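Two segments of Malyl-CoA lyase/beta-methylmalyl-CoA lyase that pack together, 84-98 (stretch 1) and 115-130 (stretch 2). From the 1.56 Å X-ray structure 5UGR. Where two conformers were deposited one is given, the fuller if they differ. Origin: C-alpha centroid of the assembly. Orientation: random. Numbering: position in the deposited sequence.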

ATOM      1  N   TYR A  84      -8.881  11.280 -29.347  1.00 14.56           N
ATOM      2  CA  TYR A  84      -9.533  10.355 -30.252  1.00 14.42           C
ATOM      3  C   TYR A  84     -10.213   9.177 -29.528  1.00 16.05           C
ATOM      4  O   TYR A  84     -11.150   8.594 -30.028  1.00 15.07           O
ATOM      5  CB  TYR A  84      -8.530   9.751 -31.222  1.00 15.56           C
ATOM      6  CG  TYR A  84      -7.728  10.774 -31.968  1.00 15.50           C
ATOM      7  CD1 TYR A  84      -8.289  11.470 -33.071  1.00 18.49           C
ATOM      8  CD2 TYR A  84      -6.432  11.101 -31.542  1.00 19.54           C
ATOM      9  CE1 TYR A  84      -7.519  12.435 -33.716  1.00 22.61           C
ATOM     10  CE2 TYR A  84      -5.693  12.064 -32.202  1.00 21.69           C
ATOM     11  CZ  TYR A  84      -6.238  12.711 -33.275  1.00 22.56           C
ATOM     12  OH  TYR A  84      -5.457  13.690 -33.865  1.00 30.99           O
ATOM     13  N   MET A  85      -9.652   8.825 -28.360  1.00 13.79           N
ATOM     14  CA  MET A  85      -9.980   7.535 -27.776  1.00 14.36           C
ATOM     15  C   MET A  85     -11.477   7.358 -27.441  1.00 14.28           C
ATOM     16  O   MET A  85     -12.063   6.294 -27.696  1.00 14.46           O
ATOM     17  CB  MET A  85      -9.135   7.316 -26.511  1.00 13.12           C
ATOM     18  CG  MET A  85      -9.272   5.920 -25.994  1.00 14.87           C
ATOM     19  SD  MET A  85      -9.316   5.806 -24.194  1.00 15.35           S
ATOM     20  CE  MET A  85     -11.044   6.251 -23.938  1.00 16.47           C
ATOM     21  N   TYR A  86     -12.082   8.368 -26.818  1.00 13.77           N
ATOM     22  CA  TYR A  86     -13.461   8.127 -26.351  1.00 14.88           C
ATOM     23  C   TYR A  86     -14.411   7.847 -27.529  1.00 15.01           C
ATOM     24  O   TYR A  86     -15.304   7.030 -27.404  1.00 15.58           O
ATOM     25  CB  TYR A  86     -14.013   9.232 -25.449  1.00 16.51           C
ATOM     26  CG  TYR A  86     -14.399  10.535 -26.122  1.00 14.46           C
ATOM     27  CD1 TYR A  86     -13.447  11.495 -26.433  1.00 16.92           C
ATOM     28  CD2 TYR A  86     -15.728  10.806 -26.412  1.00 16.47           C
ATOM     29  CE1 TYR A  86     -13.782  12.694 -26.990  1.00 16.68           C
ATOM     30  CE2 TYR A  86     -16.078  12.011 -26.986  1.00 15.95           C
ATOM     31  CZ  TYR A  86     -15.102  12.951 -27.286  1.00 17.97           C
ATOM     32  OH  TYR A  86     -15.477  14.196 -27.807  1.00 19.91           O
ATOM     33  N   ARG A  87     -14.167   8.490 -28.658  0.50 14.84           N
ATOM     34  CA  ARG A  87     -14.974   8.200 -29.828  0.50 16.47           C
ATOM     35  C   ARG A  87     -14.681   6.842 -30.480  0.50 16.95           C
ATOM     36  O   ARG A  87     -15.585   6.182 -30.963  0.50 16.92           O
ATOM     37  CB  ARG A  87     -14.888   9.373 -30.791  0.50 18.04           C
ATOM     38  CG  ARG A  87     -16.050  10.300 -30.469  0.50 20.48           C
ATOM     39  CD  ARG A  87     -17.163  10.177 -31.533  0.50 23.63           C
ATOM     40  NE  ARG A  87     -16.643  11.124 -32.449  0.50 30.62           N
ATOM     41  CZ  ARG A  87     -16.786  11.133 -33.743  0.50 24.84           C
ATOM     42  NH1 ARG A  87     -16.155  12.090 -34.336  0.50 26.94           N
ATOM     43  NH2 ARG A  87     -17.541  10.239 -34.391  0.50 23.38           N
ATOM     44  N   ASP A  88     -13.436   6.379 -30.387  1.00 15.74           N
ATOM     45  CA  ASP A  88     -13.098   5.020 -30.792  1.00 15.76           C
ATOM     46  C   ASP A  88     -13.966   3.988 -30.056  1.00 16.34           C
ATOM     47  O   ASP A  88     -14.555   3.109 -30.651  1.00 16.97           O
ATOM     48  CB  ASP A  88     -11.637   4.692 -30.530  1.00 15.77           C
ATOM     49  CG  ASP A  88     -10.641   5.560 -31.276  1.00 16.35           C
ATOM     50  OD1 ASP A  88     -10.979   6.218 -32.324  1.00 16.38           O
ATOM     51  OD2 ASP A  88      -9.426   5.566 -30.828  1.00 14.99           O
ATOM     52  N   VAL A  89     -13.995   4.128 -28.728  1.00 14.80           N
ATOM     53  CA  VAL A  89     -14.702   3.159 -27.904  1.00 15.11           C
ATOM     54  C   VAL A  89     -16.210   3.286 -28.101  1.00 15.32           C
ATOM     55  O   VAL A  89     -16.904   2.295 -28.344  1.00 16.23           O
ATOM     56  CB  VAL A  89     -14.297   3.292 -26.423  1.00 14.40           C
ATOM     57  CG1 VAL A  89     -15.059   2.310 -25.541  1.00 16.22           C
ATOM     58  CG2 VAL A  89     -12.778   3.046 -26.263  1.00 15.61           C
ATOM     59  N   VAL A  90     -16.717   4.496 -27.954  1.00 14.94           N
ATOM     60  CA  VAL A  90     -18.180   4.719 -28.069  1.00 15.75           C
ATOM     61  C   VAL A  90     -18.677   4.279 -29.456  1.00 16.97           C
ATOM     62  O   VAL A  90     -19.593   3.469 -29.560  1.00 16.63           O
ATOM     63  CB  VAL A  90     -18.546   6.204 -27.806  1.00 16.16           C
ATOM     64  CG1 VAL A  90     -20.007   6.476 -28.213  1.00 19.65           C
ATOM     65  CG2 VAL A  90     -18.360   6.530 -26.328  1.00 15.71           C
ATOM     66  N   ASP A  91     -18.063   4.796 -30.516  1.00 17.05           N
ATOM     67  CA  ASP A  91     -18.642   4.551 -31.857  1.00 17.05           C
ATOM     68  C   ASP A  91     -18.556   3.068 -32.239  1.00 17.54           C
ATOM     69  O   ASP A  91     -19.503   2.490 -32.763  1.00 19.20           O
ATOM     70  CB  ASP A  91     -17.989   5.398 -32.925  1.00 19.31           C
ATOM     71  CG  ASP A  91     -18.286   6.851 -32.801  1.00 20.88           C
ATOM     72  OD1 ASP A  91     -19.067   7.260 -31.924  1.00 23.33           O
ATOM     73  OD2 ASP A  91     -17.825   7.590 -33.711  1.00 23.43           O
ATOM     74  N   ILE A  92     -17.419   2.442 -31.966  1.00 15.26           N
ATOM     75  CA  ILE A  92     -17.230   1.058 -32.394  1.00 16.90           C
ATOM     76  C   ILE A  92     -17.968   0.099 -31.506  1.00 17.87           C
ATOM     77  O   ILE A  92     -18.612  -0.843 -32.032  1.00 16.97           O
ATOM     78  CB  ILE A  92     -15.747   0.689 -32.578  1.00 16.53           C
ATOM     79  CG1 ILE A  92     -15.100   1.614 -33.592  1.00 18.10           C
ATOM     80  CG2 ILE A  92     -15.569  -0.778 -32.934  1.00 17.39           C
ATOM     81  CD1 ILE A  92     -13.573   1.658 -33.641  1.00 17.61           C
ATOM     82  N   VAL A  93     -17.907   0.281 -30.165  1.00 15.97           N
ATOM     83  CA  VAL A  93     -18.599  -0.668 -29.331  1.00 16.35           C
ATOM     84  C   VAL A  93     -20.123  -0.540 -29.553  1.00 17.57           C
ATOM     85  O   VAL A  93     -20.841  -1.571 -29.602  1.00 18.49           O
ATOM     86  CB  VAL A  93     -18.199  -0.584 -27.837  1.00 15.92           C
ATOM     87  CG1 VAL A  93     -18.972  -1.561 -26.979  1.00 17.83           C
ATOM     88  CG2 VAL A  93     -16.693  -0.820 -27.674  1.00 17.17           C
ATOM     89  N   GLU A  94     -20.621   0.669 -29.756  1.00 16.17           N
ATOM     90  CA  GLU A  94     -22.069   0.815 -30.020  1.00 17.86           C
ATOM     91  C   GLU A  94     -22.484   0.086 -31.281  1.00 20.38           C
ATOM     92  O   GLU A  94     -23.534  -0.547 -31.292  1.00 22.36           O
ATOM     93  CB  GLU A  94     -22.464   2.294 -30.090  1.00 17.95           C
ATOM     94  CG  GLU A  94     -22.600   2.978 -28.740  1.00 18.58           C
ATOM     95  CD  GLU A  94     -23.086   4.418 -28.826  1.00 20.99           C
ATOM     96  OE1 GLU A  94     -23.267   4.965 -29.939  1.00 22.21           O
ATOM     97  OE2 GLU A  94     -23.333   4.987 -27.731  1.00 20.52           O
ATOM     98  N   ALA A  95     -21.651   0.188 -32.332  1.00 17.97           N
ATOM     99  CA  ALA A  95     -22.045  -0.248 -33.690  1.00 19.09           C
ATOM    100  C   ALA A  95     -21.711  -1.675 -34.050  1.00 20.75           C
ATOM    101  O   ALA A  95     -22.236  -2.172 -35.045  1.00 21.75           O
ATOM    102  CB  ALA A  95     -21.465   0.690 -34.720  1.00 23.27           C
ATOM    103  N   CYS A  96     -20.812  -2.319 -33.279  1.00 18.78           N
ATOM    104  CA  CYS A  96     -20.145  -3.522 -33.805  1.00 18.11           C
ATOM    105  C   CYS A  96     -20.183  -4.684 -32.831  1.00 19.12           C
ATOM    106  O   CYS A  96     -19.199  -4.948 -32.115  1.00 19.42           O
ATOM    107  CB  CYS A  96     -18.713  -3.215 -34.211  1.00 19.19           C
ATOM    108  SG  CYS A  96     -18.473  -1.874 -35.378  1.00 20.77           S
ATOM    109  N   PRO A  97     -21.301  -5.430 -32.786  1.00 21.58           N
ATOM    110  CA  PRO A  97     -21.380  -6.652 -31.964  1.00 22.13           C
ATOM    111  C   PRO A  97     -20.242  -7.671 -32.252  1.00 18.90           C
ATOM    112  O   PRO A  97     -19.913  -8.458 -31.368  1.00 21.09           O
ATOM    113  CB  PRO A  97     -22.735  -7.275 -32.364  1.00 28.07           C
ATOM    114  CG  PRO A  97     -23.500  -6.194 -32.989  1.00 29.37           C
ATOM    115  CD  PRO A  97     -22.579  -5.137 -33.465  1.00 23.94           C
ATOM    116  N   ARG A  98     -19.705  -7.706 -33.467  1.00 19.23           N
ATOM    117  CA  ARG A  98     -18.636  -8.659 -33.829  1.00 18.33           C
ATOM    118  C   ARG A  98     -17.359  -8.472 -33.031  1.00 17.36           C
ATOM    119  O   ARG A  98     -16.578  -9.385 -32.882  1.00 19.25           O
ATOM    120  CB  ARG A  98     -18.361  -8.646 -35.335  1.00 20.21           C
ATOM    121  CG  ARG A  98     -17.291  -9.615 -35.841  1.00 20.65           C
ATOM    122  CD  ARG A  98     -17.697 -11.034 -35.564  1.00 21.53           C
ATOM    123  NE  ARG A  98     -16.724 -12.039 -35.932  1.00 23.35           N
ATOM    124  CZ  ARG A  98     -15.677 -12.361 -35.152  1.00 20.22           C
ATOM    125  NH1 ARG A  98     -15.429 -11.670 -34.034  1.00 19.58           N
ATOM    126  NH2 ARG A  98     -14.854 -13.343 -35.524  1.00 21.54           N
ATOM    127  N   ALA A 115     -10.567   2.758 -16.206  1.00 10.97           N
ATOM    128  CA  ALA A 115     -11.284   3.771 -16.987  1.00 11.97           C
ATOM    129  C   ALA A 115     -11.951   3.201 -18.207  1.00 11.75           C
ATOM    130  O   ALA A 115     -13.102   3.589 -18.513  1.00 13.54           O
ATOM    131  CB  ALA A 115     -10.353   4.922 -17.337  1.00 12.81           C
ATOM    132  N   ILE A 116     -11.222   2.340 -18.930  1.00 11.43           N
ATOM    133  CA  ILE A 116     -11.794   1.729 -20.136  1.00 11.79           C
ATOM    134  C   ILE A 116     -12.877   0.728 -19.760  1.00 12.14           C
ATOM    135  O   ILE A 116     -13.862   0.562 -20.496  1.00 13.60           O
ATOM    136  CB  ILE A 116     -10.691   1.129 -21.028  1.00 13.18           C
ATOM    137  CG1 ILE A 116      -9.581   2.154 -21.270  1.00 14.30           C
ATOM    138  CG2 ILE A 116     -11.268   0.629 -22.365  1.00 14.40           C
ATOM    139  CD1 ILE A 116      -9.980   3.518 -21.692  1.00 15.97           C
ATOM    140  N   ASP A 117     -12.721   0.056 -18.622  1.00 11.60           N
ATOM    141  CA  ASP A 117     -13.742  -0.889 -18.136  1.00 11.75           C
ATOM    142  C   ASP A 117     -15.074  -0.127 -17.836  1.00 13.27           C
ATOM    143  O   ASP A 117     -16.135  -0.587 -18.266  1.00 13.43           O
ATOM    144  CB  ASP A 117     -13.171  -1.604 -16.918  1.00 12.16           C
ATOM    145  CG  ASP A 117     -13.779  -2.943 -16.621  1.00 13.16           C
ATOM    146  OD1 ASP A 117     -14.819  -3.304 -17.219  1.00 14.03           O
ATOM    147  OD2 ASP A 117     -13.238  -3.610 -15.688  1.00 14.31           O
ATOM    148  N   VAL A 118     -15.008   1.048 -17.191  1.00 12.39           N
ATOM    149  CA  VAL A 118     -16.187   1.833 -16.918  1.00 12.17           C
ATOM    150  C   VAL A 118     -16.918   2.120 -18.254  1.00 12.53           C
ATOM    151  O   VAL A 118     -18.122   1.847 -18.375  1.00 13.07           O
ATOM    152  CB  VAL A 118     -15.830   3.131 -16.210  1.00 12.73           C
ATOM    153  CG1 VAL A 118     -17.045   4.032 -16.120  1.00 15.13           C
ATOM    154  CG2 VAL A 118     -15.290   2.852 -14.778  1.00 12.87           C
ATOM    155  N   LEU A 119     -16.195   2.688 -19.217  1.00 12.95           N
ATOM    156  CA  LEU A 119     -16.821   3.147 -20.466  1.00 13.78           C
ATOM    157  C   LEU A 119     -17.392   1.960 -21.218  1.00 15.34           C
ATOM    158  O   LEU A 119     -18.549   2.017 -21.712  1.00 14.23           O
ATOM    159  CB  LEU A 119     -15.795   3.952 -21.252  1.00 14.36           C
ATOM    160  CG  LEU A 119     -16.283   4.538 -22.582  1.00 16.49           C
ATOM    161  CD1 LEU A 119     -17.497   5.461 -22.374  1.00 16.81           C
ATOM    162  CD2 LEU A 119     -15.152   5.296 -23.237  1.00 16.83           C
ATOM    163  N   THR A 120     -16.584   0.918 -21.397  1.00 13.96           N
ATOM    164  CA  THR A 120     -17.004  -0.285 -22.110  1.00 13.59           C
ATOM    165  C   THR A 120     -18.228  -0.917 -21.470  1.00 14.38           C
ATOM    166  O   THR A 120     -19.212  -1.275 -22.181  1.00 14.17           O
ATOM    167  CB  THR A 120     -15.860  -1.308 -22.188  1.00 14.30           C
ATOM    168  OG1 THR A 120     -14.718  -0.709 -22.853  1.00 14.73           O
ATOM    169  CG2 THR A 120     -16.296  -2.523 -22.963  1.00 16.24           C
ATOM    170  N   THR A 121     -18.219  -1.010 -20.145  1.00 14.51           N
ATOM    171  CA  THR A 121     -19.339  -1.603 -19.452  1.00 13.73           C
ATOM    172  C   THR A 121     -20.646  -0.835 -19.721  1.00 13.65           C
ATOM    173  O   THR A 121     -21.712  -1.448 -19.959  1.00 14.42           O
ATOM    174  CB  THR A 121     -19.076  -1.780 -17.945  1.00 13.70           C
ATOM    175  OG1 THR A 121     -17.870  -2.556 -17.795  1.00 14.75           O
ATOM    176  CG2 THR A 121     -20.239  -2.453 -17.259  1.00 15.15           C
ATOM    177  N   GLN A 122     -20.581   0.486 -19.606  1.00 12.55           N
ATOM    178  CA  GLN A 122     -21.775   1.329 -19.801  1.00 14.12           C
ATOM    179  C   GLN A 122     -22.336   1.140 -21.195  1.00 14.25           C
ATOM    180  O   GLN A 122     -23.561   1.038 -21.367  1.00 15.34           O
ATOM    181  CB  GLN A 122     -21.496   2.778 -19.526  1.00 13.60           C
ATOM    182  CG  GLN A 122     -21.223   3.007 -18.032  1.00 13.55           C
ATOM    183  CD  GLN A 122     -20.918   4.433 -17.704  1.00 13.25           C
ATOM    184  OE1 GLN A 122     -21.056   5.319 -18.564  1.00 14.69           O
ATOM    185  NE2 GLN A 122     -20.443   4.677 -16.473  1.00 13.85           N
ATOM    186  N   ILE A 123     -21.477   1.078 -22.197  1.00 13.42           N
ATOM    187  CA  ILE A 123     -21.976   0.907 -23.580  1.00 15.45           C
ATOM    188  C   ILE A 123     -22.604  -0.455 -23.726  1.00 14.73           C
ATOM    189  O   ILE A 123     -23.691  -0.615 -24.351  1.00 16.28           O
ATOM    190  CB  ILE A 123     -20.860   1.112 -24.615  1.00 15.29           C
ATOM    191  CG1 ILE A 123     -20.259   2.519 -24.507  1.00 16.53           C
ATOM    192  CG2 ILE A 123     -21.368   0.852 -26.021  1.00 15.23           C
ATOM    193  CD1 ILE A 123     -18.835   2.577 -25.058  1.00 17.35           C
ATOM    194  N   GLU A 124     -21.975  -1.484 -23.149  1.00 14.70           N
ATOM    195  CA  GLU A 124     -22.550  -2.813 -23.205  1.00 15.63           C
ATOM    196  C   GLU A 124     -23.936  -2.889 -22.476  1.00 16.54           C
ATOM    197  O   GLU A 124     -24.850  -3.605 -22.928  1.00 18.01           O
ATOM    198  CB  GLU A 124     -21.555  -3.870 -22.628  1.00 16.87           C
ATOM    199  CG  GLU A 124     -20.361  -4.125 -23.518  1.00 16.49           C
ATOM    200  CD  GLU A 124     -19.473  -5.259 -23.029  1.00 17.18           C
ATOM    201  OE1 GLU A 124     -19.497  -5.627 -21.831  1.00 19.66           O
ATOM    202  OE2 GLU A 124     -18.752  -5.799 -23.920  1.00 21.89           O
ATOM    203  N   GLN A 125     -24.054  -2.207 -21.338  1.00 15.40           N
ATOM    204  CA  GLN A 125     -25.316  -2.093 -20.634  1.00 15.66           C
ATOM    205  C   GLN A 125     -26.364  -1.439 -21.554  1.00 16.86           C
ATOM    206  O   GLN A 125     -27.499  -1.912 -21.596  1.00 20.02           O
ATOM    207  CB  GLN A 125     -25.173  -1.283 -19.375  1.00 17.02           C
ATOM    208  CG  GLN A 125     -24.392  -1.971 -18.261  1.00 16.31           C
ATOM    209  CD  GLN A 125     -24.210  -1.106 -17.018  1.00 17.62           C
ATOM    210  OE1 GLN A 125     -24.589  -1.488 -15.848  1.00 24.00           O
ATOM    211  NE2 GLN A 125     -23.647  -0.027 -17.218  1.00 15.64           N
ATOM    212  N   ALA A 126     -26.005  -0.364 -22.256  1.00 15.23           N
ATOM    213  CA  ALA A 126     -26.959   0.330 -23.087  1.00 17.75           C
ATOM    214  C   ALA A 126     -27.412  -0.563 -24.239  1.00 19.01           C
ATOM    215  O   ALA A 126     -28.584  -0.519 -24.638  1.00 22.29           O
ATOM    216  CB  ALA A 126     -26.330   1.608 -23.617  1.00 18.17           C
ATOM    217  N   LYS A 127     -26.494  -1.361 -24.775  1.00 17.86           N
ATOM    218  CA  LYS A 127     -26.778  -2.128 -25.971  1.00 18.28           C
ATOM    219  C   LYS A 127     -27.368  -3.508 -25.659  1.00 20.20           C
ATOM    220  O   LYS A 127     -27.764  -4.228 -26.570  1.00 22.29           O
ATOM    221  CB  LYS A 127     -25.556  -2.286 -26.901  1.00 20.84           C
ATOM    222  CG  LYS A 127     -25.010  -0.973 -27.493  1.00 19.66           C
ATOM    223  CD  LYS A 127     -26.010  -0.120 -28.275  1.00 27.48           C
ATOM    224  CE  LYS A 127     -26.420  -0.828 -29.516  1.00 30.89           C
ATOM    225  NZ  LYS A 127     -27.334   0.111 -30.229  1.00 39.15           N
ATOM    226  N   LYS A 128     -27.390  -3.869 -24.386  1.00 22.25           N
ATOM    227  CA  LYS A 128     -27.968  -5.141 -23.961  1.00 22.47           C
ATOM    228  C   LYS A 128     -27.336  -6.376 -24.637  1.00 27.00           C
ATOM    229  O   LYS A 128     -27.977  -7.353 -24.851  1.00 27.85           O
ATOM    230  CB  LYS A 128     -29.489  -5.123 -24.083  1.00 23.48           C
ATOM    231  CG  LYS A 128     -30.166  -3.993 -23.296  1.00 31.92           C
ATOM    232  CD  LYS A 128     -31.660  -3.960 -23.609  1.00 42.85           C
ATOM    233  CE  LYS A 128     -32.399  -3.070 -22.604  1.00 57.20           C
ATOM    234  NZ  LYS A 128     -33.853  -2.901 -22.913  1.00 67.26           N
ATOM    235  N   ARG A 129     -26.010  -6.311 -24.579  0.50 27.55           N
ATOM    236  CA  ARG A 129     -25.080  -7.216 -25.198  0.50 28.08           C
ATOM    237  C   ARG A 129     -25.015  -8.619 -24.523  0.50 29.90           C
ATOM    238  O   ARG A 129     -24.927  -8.636 -23.299  0.50 31.60           O
ATOM    239  CB  ARG A 129     -23.758  -6.489 -25.072  0.50 24.32           C
ATOM    240  CG  ARG A 129     -23.633  -5.348 -25.939  0.50 22.48           C
ATOM    241  CD  ARG A 129     -23.412  -6.061 -27.259  0.50 32.44           C
ATOM    242  NE  ARG A 129     -23.698  -5.231 -28.388  0.50 28.95           N
ATOM    243  CZ  ARG A 129     -22.882  -4.262 -28.801  0.50 19.27           C
ATOM    244  NH1 ARG A 129     -23.231  -3.535 -29.832  0.50 25.66           N
ATOM    245  NH2 ARG A 129     -21.729  -4.010 -28.122  0.50 29.69           N
ATOM    246  N   GLU A 130     -25.055  -9.783 -25.234  1.00 32.87           N
ATOM    247  CA  GLU A 130     -24.742 -11.027 -24.481  1.00 33.25           C
ATOM    248  C   GLU A 130     -23.252 -11.120 -24.256  1.00 23.96           C
ATOM    249  O   GLU A 130     -22.809 -11.436 -23.178  1.00 24.72           O
ATOM    250  CB  GLU A 130     -25.161 -12.249 -25.286  1.00 45.52           C
ATOM    251  CG  GLU A 130     -25.057 -13.552 -24.501  1.00 52.88           C
ATOM    252  CD  GLU A 130     -26.427 -14.111 -24.130  1.00 64.67           C
ATOM    253  OE1 GLU A 130     -27.385 -13.315 -23.911  1.00 77.04           O
ATOM    254  OE2 GLU A 130     -26.539 -15.348 -24.063  1.00 74.09           O
TER

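The centre of this contact is a single isoleucine set into a helix. Ile 123 points its CA-to-CB bond toward the first helix, and its side chain fits as a knob into the hole formed by Val 89, Val 90, Val 93 and Glu 94. Its two methyl ends reach different parts of that hole: Ile 123 CG2 lies 3.5 Å from Val 93 CG1 and 3.7 Å from Glu 94 CG, while Ile 123 CD1, carried outward by a t chi2 of 156°, lies 3.8 Å from Val 89 CG1 and 3.8 Å from the backbone CA of Val 90. Glu 94 can join an apolar pocket because its methylene contributes to the wall; its CA-to-CB bond points away, and its OE2 is satisfied elsewhere in the structure.

The valines suit the opposing surface because beta-branched side chains are short and broad. All three have chi1 near 180°, and Val 89 and Val 93, four residues apart, both point toward the second helix. One turn before Ile 123, Leu 119 repeats the inward direction: its CD2 is 3.8 Å from Val 89 CG1 and its CD1 is 4.2 Å from Val 90 CG2. Large aliphatic residues spaced by four thus meet smaller ones spaced by four, on helices that run in nearly the same direction, crossing at -32° with axes 9.5 Å apart at closest approach.

Toward the N-terminal end of the contact, the flexible Met 85 and a second isoleucine continue the packing. Met 85 SD lies 3.5 Å from Ile 116 CD1; Ile 116 leaves its backbone sideways, but its end comes nearer the first helix. Thr 120 is also buried here, and its polarity is accommodated locally: OG1 donates to Ile 116 O of its own helix at 2.8 Å, leaving a compact side chain beside Val 89.

At the other end, the contact turns polar where the helices finish. Cys 96 is the first residue to leave helical geometry after one helix and Lys 128, with positive phi, the first after the other. Just beyond, Arg 129 points back toward the first stretch and presents the edge of its guanidinium to carbonyls near that helix's end. Val 93 O accepts from both Arg 129 NH1 at 3.1 Å and Arg 129 NH2 at 3.0 Å, and Arg 129 NH1 adds a weak hydrogen bond to Glu 94 O at 3.3 Å. A flat, multidonor group suits neighbouring carbonyls, while Pro 97 N lies over one face of the guanidinium, 4.0 Å from Arg 129 NH1. Lys 127 completes this border through its aliphatic chain, CE lying 3.4 Å from Glu 94 O, while its NZ bonds elsewhere.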